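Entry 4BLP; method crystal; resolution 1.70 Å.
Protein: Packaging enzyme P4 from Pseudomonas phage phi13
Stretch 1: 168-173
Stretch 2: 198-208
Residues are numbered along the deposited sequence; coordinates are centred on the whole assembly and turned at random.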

ATOM      1  N   PRO D 168      31.097  -0.913  30.362  1.00 17.48           N
ATOM      2  CA  PRO D 168      30.124  -2.010  30.502  1.00 16.24           C
ATOM      3  C   PRO D 168      30.856  -3.343  30.613  1.00 17.69           C
ATOM      4  O   PRO D 168      32.036  -3.413  30.299  1.00 19.67           O
ATOM      5  CB  PRO D 168      29.336  -1.940  29.184  1.00 17.23           C
ATOM      6  CG  PRO D 168      30.328  -1.403  28.195  1.00 20.24           C
ATOM      7  CD  PRO D 168      31.162  -0.424  28.963  1.00 18.17           C
ATOM      8  N   ASP D 169      30.178  -4.399  31.027  1.00 13.04           N
ATOM      9  CA  ASP D 169      30.835  -5.697  31.100  1.00 12.97           C
ATOM     10  C   ASP D 169      30.893  -6.356  29.739  1.00 15.18           C
ATOM     11  O   ASP D 169      31.855  -7.043  29.433  1.00 15.78           O
ATOM     12  CB  ASP D 169      30.099  -6.623  32.085  1.00 14.34           C
ATOM     13  CG  ASP D 169      30.143  -6.122  33.508  1.00 19.85           C
ATOM     14  OD1 ASP D 169      31.240  -5.709  33.966  1.00 19.52           O
ATOM     15  OD2 ASP D 169      29.083  -6.117  34.165  1.00 16.12           O
ATOM     16  N   VAL D 170      29.860  -6.135  28.918  1.00 12.28           N
ATOM     17  CA  VAL D 170      29.764  -6.798  27.623  1.00 12.23           C
ATOM     18  C   VAL D 170      28.955  -5.932  26.682  1.00 13.24           C
ATOM     19  O   VAL D 170      28.028  -5.233  27.122  1.00 12.84           O
ATOM     20  CB  VAL D 170      29.146  -8.224  27.801  1.00 16.45           C
ATOM     21  CG1 VAL D 170      27.734  -8.146  28.384  1.00 17.08           C
ATOM     22  CG2 VAL D 170      29.162  -9.031  26.481  1.00 17.03           C
ATOM     23  N   THR D 171      29.315  -5.964  25.410  1.00 10.25           N
ATOM     24  CA  THR D 171      28.575  -5.259  24.357  1.00  9.38           C
ATOM     25  C   THR D 171      28.056  -6.264  23.359  1.00 12.02           C
ATOM     26  O   THR D 171      28.823  -7.063  22.818  1.00 12.14           O
ATOM     27  CB  THR D 171      29.480  -4.205  23.675  1.00 13.78           C
ATOM     28  OG1 THR D 171      29.960  -3.268  24.656  1.00 13.84           O
ATOM     29  CG2 THR D 171      28.746  -3.445  22.549  1.00 13.79           C
ATOM     30  N   ILE D 172      26.755  -6.205  23.091  1.00  9.53           N
ATOM     31  CA  ILE D 172      26.147  -7.036  22.058  1.00  8.39           C
ATOM     32  C   ILE D 172      26.264  -6.247  20.760  1.00 11.78           C
ATOM     33  O   ILE D 172      25.915  -5.065  20.736  1.00 13.55           O
ATOM     34  CB  ILE D 172      24.698  -7.388  22.397  1.00  9.61           C
ATOM     35  CG1 ILE D 172      24.698  -8.338  23.607  1.00  9.96           C
ATOM     36  CG2 ILE D 172      23.982  -8.048  21.163  1.00 10.09           C
ATOM     37  CD1 ILE D 172      23.271  -8.504  24.107  1.00 12.42           C
ATOM     38  N   ARG D 173      26.777  -6.888  19.708  1.00  9.37           N
ATOM     39  CA  ARG D 173      26.986  -6.195  18.430  1.00  8.88           C
ATOM     40  C   ARG D 173      25.978  -6.702  17.424  1.00  9.34           C
ATOM     41  O   ARG D 173      25.961  -7.898  17.113  1.00  9.04           O
ATOM     42  CB  ARG D 173      28.454  -6.414  17.977  1.00  8.53           C
ATOM     43  CG  ARG D 173      29.408  -5.606  18.907  1.00 13.37           C
ATOM     44  CD  ARG D 173      29.620  -4.172  18.394  1.00 12.75           C
ATOM     45  NE  ARG D 173      30.380  -4.261  17.149  1.00 12.06           N
ATOM     46  CZ  ARG D 173      30.418  -3.320  16.208  1.00 21.90           C
ATOM     47  NH1 ARG D 173      29.778  -2.165  16.380  1.00 18.35           N
ATOM     48  NH2 ARG D 173      31.076  -3.533  15.082  1.00 17.57           N
ATOM     49  N   ALA D 198      17.400 -12.350  23.309  1.00  8.13           N
ATOM     50  CA  ALA D 198      17.667 -13.483  24.190  1.00  8.60           C
ATOM     51  C   ALA D 198      19.047 -13.323  24.838  1.00 10.43           C
ATOM     52  O   ALA D 198      19.179 -13.482  26.061  1.00 10.38           O
ATOM     53  CB  ALA D 198      17.582 -14.797  23.397  1.00  9.10           C
ATOM     54  N   VAL D 199      20.068 -12.992  24.023  1.00  8.10           N
ATOM     55  CA  VAL D 199      21.444 -12.843  24.536  1.00  8.71           C
ATOM     56  C   VAL D 199      21.475 -11.691  25.561  1.00 10.24           C
ATOM     57  O   VAL D 199      22.084 -11.836  26.627  1.00  9.27           O
ATOM     58  CB  VAL D 199      22.454 -12.634  23.370  1.00  9.90           C
ATOM     59  CG1 VAL D 199      23.830 -12.205  23.873  1.00 10.58           C
ATOM     60  CG2 VAL D 199      22.580 -13.933  22.578  1.00  9.12           C
ATOM     61  N   ALA D 200      20.823 -10.570  25.236  1.00  8.39           N
ATOM     62  CA  ALA D 200      20.751  -9.422  26.164  1.00  8.44           C
ATOM     63  C   ALA D 200      20.095  -9.808  27.481  1.00  9.84           C
ATOM     64  O   ALA D 200      20.629  -9.483  28.559  1.00  9.29           O
ATOM     65  CB  ALA D 200      19.979  -8.266  25.509  1.00  8.17           C
ATOM     66  N   LEU D 201      18.924 -10.462  27.414  1.00  9.07           N
ATOM     67  CA  LEU D 201      18.205 -10.859  28.645  1.00  8.90           C
ATOM     68  C   LEU D 201      19.016 -11.867  29.454  1.00 10.85           C
ATOM     69  O   LEU D 201      19.021 -11.798  30.683  1.00 10.32           O
ATOM     70  CB  LEU D 201      16.827 -11.446  28.303  1.00  8.50           C
ATOM     71  CG  LEU D 201      15.864 -10.396  27.678  1.00  9.37           C
ATOM     72  CD1 LEU D 201      14.537 -11.068  27.277  1.00  9.93           C
ATOM     73  CD2 LEU D 201      15.601  -9.240  28.719  1.00  9.80           C
ATOM     74  N   LEU D 202      19.690 -12.815  28.779  1.00  9.46           N
ATOM     75  CA  LEU D 202      20.519 -13.797  29.505  1.00  8.73           C
ATOM     76  C   LEU D 202      21.674 -13.120  30.245  1.00 11.30           C
ATOM     77  O   LEU D 202      21.891 -13.386  31.443  1.00 11.61           O
ATOM     78  CB  LEU D 202      21.048 -14.867  28.531  1.00  8.51           C
ATOM     79  CG  LEU D 202      20.005 -15.920  28.130  1.00  9.33           C
ATOM     80  CD1 LEU D 202      20.448 -16.634  26.791  1.00  9.99           C
ATOM     81  CD2 LEU D 202      19.843 -16.939  29.241  1.00  9.24           C
ATOM     82  N   LEU D 203      22.401 -12.247  29.566  1.00  9.77           N
ATOM     83  CA  LEU D 203      23.518 -11.525  30.170  1.00  9.48           C
ATOM     84  C   LEU D 203      23.051 -10.628  31.319  1.00 11.60           C
ATOM     85  O   LEU D 203      23.650 -10.647  32.372  1.00 11.72           O
ATOM     86  CB  LEU D 203      24.215 -10.675  29.110  1.00  9.11           C
ATOM     87  CG  LEU D 203      25.084 -11.480  28.135  1.00 10.59           C
ATOM     88  CD1 LEU D 203      25.371 -10.651  26.927  1.00 11.51           C
ATOM     89  CD2 LEU D 203      26.412 -11.991  28.823  1.00 12.45           C
ATOM     90  N   ALA D 204      21.961  -9.874  31.132  1.00  9.66           N
ATOM     91  CA  ALA D 204      21.465  -8.988  32.198  1.00 10.10           C
ATOM     92  C   ALA D 204      20.977  -9.805  33.404  1.00 12.74           C
ATOM     93  O   ALA D 204      21.244  -9.439  34.563  1.00 12.80           O
ATOM     94  CB  ALA D 204      20.350  -8.101  31.645  1.00 10.66           C
ATOM     95  N   THR D 205      20.300 -10.940  33.147  1.00 10.11           N
ATOM     96  CA  THR D 205      19.810 -11.815  34.229  1.00  9.84           C
ATOM     97  C   THR D 205      21.012 -12.383  35.001  1.00 15.59           C
ATOM     98  O   THR D 205      20.925 -12.569  36.242  1.00 13.84           O
ATOM     99  CB  THR D 205      18.891 -12.914  33.650  1.00 12.35           C
ATOM    100  OG1 THR D 205      17.751 -12.261  33.051  1.00 12.21           O
ATOM    101  CG2 THR D 205      18.365 -13.900  34.719  1.00  9.97           C
ATOM    102  N   ALA D 206      22.132 -12.641  34.264  1.00 13.07           N
ATOM    103  CA  ALA D 206      23.404 -13.145  34.839  1.00 13.26           C
ATOM    104  C   ALA D 206      24.250 -12.033  35.459  1.00 17.90           C
ATOM    105  O   ALA D 206      25.436 -12.250  35.760  1.00 18.75           O
ATOM    106  CB  ALA D 206      24.198 -13.877  33.769  1.00 13.15           C
ATOM    107  N   ASP D 207      23.646 -10.854  35.656  1.00 14.67           N
ATOM    108  CA  ASP D 207      24.206  -9.681  36.348  1.00 15.57           C
ATOM    109  C   ASP D 207      25.352  -8.982  35.593  1.00 18.42           C
ATOM    110  O   ASP D 207      26.209  -8.350  36.223  1.00 18.18           O
ATOM    111  CB  ASP D 207      24.681 -10.036  37.791  1.00 19.76           C
ATOM    112  CG  ASP D 207      24.722  -8.837  38.734  1.00 38.47           C
ATOM    113  OD1 ASP D 207      23.962  -7.858  38.499  1.00 39.57           O
ATOM    114  OD2 ASP D 207      25.550  -8.850  39.670  1.00 46.74           O
ATOM    115  N   TYR D 208      25.352  -9.068  34.249  1.00 13.12           N
ATOM    116  CA  TYR D 208      26.281  -8.303  33.430  1.00 11.11           C
ATOM    117  C   TYR D 208      25.681  -6.941  33.134  1.00 13.42           C
ATOM    118  O   TYR D 208      24.480  -6.847  32.853  1.00 12.60           O
ATOM    119  CB  TYR D 208      26.535  -9.002  32.074  1.00 12.02           C
ATOM    120  CG  TYR D 208      27.402 -10.224  32.146  1.00 14.90           C
ATOM    121  CD1 TYR D 208      26.878 -11.453  32.534  1.00 17.09           C
ATOM    122  CD2 TYR D 208      28.736 -10.169  31.781  1.00 18.33           C
ATOM    123  CE1 TYR D 208      27.686 -12.588  32.631  1.00 20.16           C
ATOM    124  CE2 TYR D 208      29.548 -11.302  31.843  1.00 20.80           C
ATOM    125  CZ  TYR D 208      29.025 -12.501  32.303  1.00 22.93           C
ATOM    126  OH  TYR D 208      29.813 -13.629  32.337  1.00 23.41           O
TER
HETATM  127  O   HOH W   1      28.460  -6.245  36.766  1.00 49.62           O

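The two stretches belong to one chain and pack as a strand against a helix. Residues 170-173 form the strand, and residues 198-205 are the last part of a helix that begins earlier in the chain. Their axes run almost antiparallel, at 172°, and come within 9.7 Å of each other. That spacing leaves room for a layer of side chains between the two backbones. No direct hydrogen bond crosses the contact, so shape and apolar packing do most of the work.

Alternation along the strand decides what reaches the helix. Val 170 and Ile 172 point toward it. Thr 171 points away and takes no part.

Ile 172 is the main bump. Its chi1 is m and its chi2 is t, an extended form that carries CD1 down to the helix surface. CD1 of Ile 172 lies 3.4 Å from CA of Ala 200 and 3.6 Å from CB of the same alanine. The side chain of Ala 200 is a single methyl group, so the tip of the isoleucine can settle close to the helix backbone. The hollow has larger side chains on its border. CG1 of Val 199 is 3.8 Å from Ile 172 CD1, and CD1 of Leu 203 is 4.1 Å from Ile 172 CG1. Val 199 and Leu 203 are one helical turn apart, joined by the backbone hydrogen bond from Leu 203 N to Val 199 O at 3.0 Å. Both point toward the strand.

Leu 203 is the bump from the helix side. Its CD1 reaches between the two inward strand residues, touching Ile 172 as described and lying 3.7 Å from CG1 of Val 170. The same Val 170 CG1 is 4.0 Å from CB of Tyr 208. One valine methyl thus meets both the helix and the segment that follows it. These contacts are between buried aliphatic groups, except that Tyr 208 is partly exposed.

Beyond Thr 205 the chain leaves the helix. Ala 206 is the first residue to depart from helical angles, and Asp 207 follows with a positive phi of 69°. A backbone hydrogen bond from Tyr 208 N to Leu 203 O, 3.0 Å long, ties this turn back to the helix. The turn brings Tyr 208 alongside Asp 169, with their CA atoms 5.7 Å apart. CB of Asp 169 sits 3.8 Å from CD2 of Tyr 208, at an oblique position to the ring. Here the aspartate offers its aliphatic carbon to the aromatic side chain.

The carboxylate of Asp 169 lies beside the turn. Its OD2 is 3.6 Å from CA of Tyr 208 and 4.2 Å from O of Asp 207, and two acceptors cannot bond directly. Water 1 bridges them. It donates to Asp 169 OD2 at 2.7 Å and to Asp 207 O at 3.1 Å. The contact therefore grades from a greasy interior to a water-linked, exposed edge.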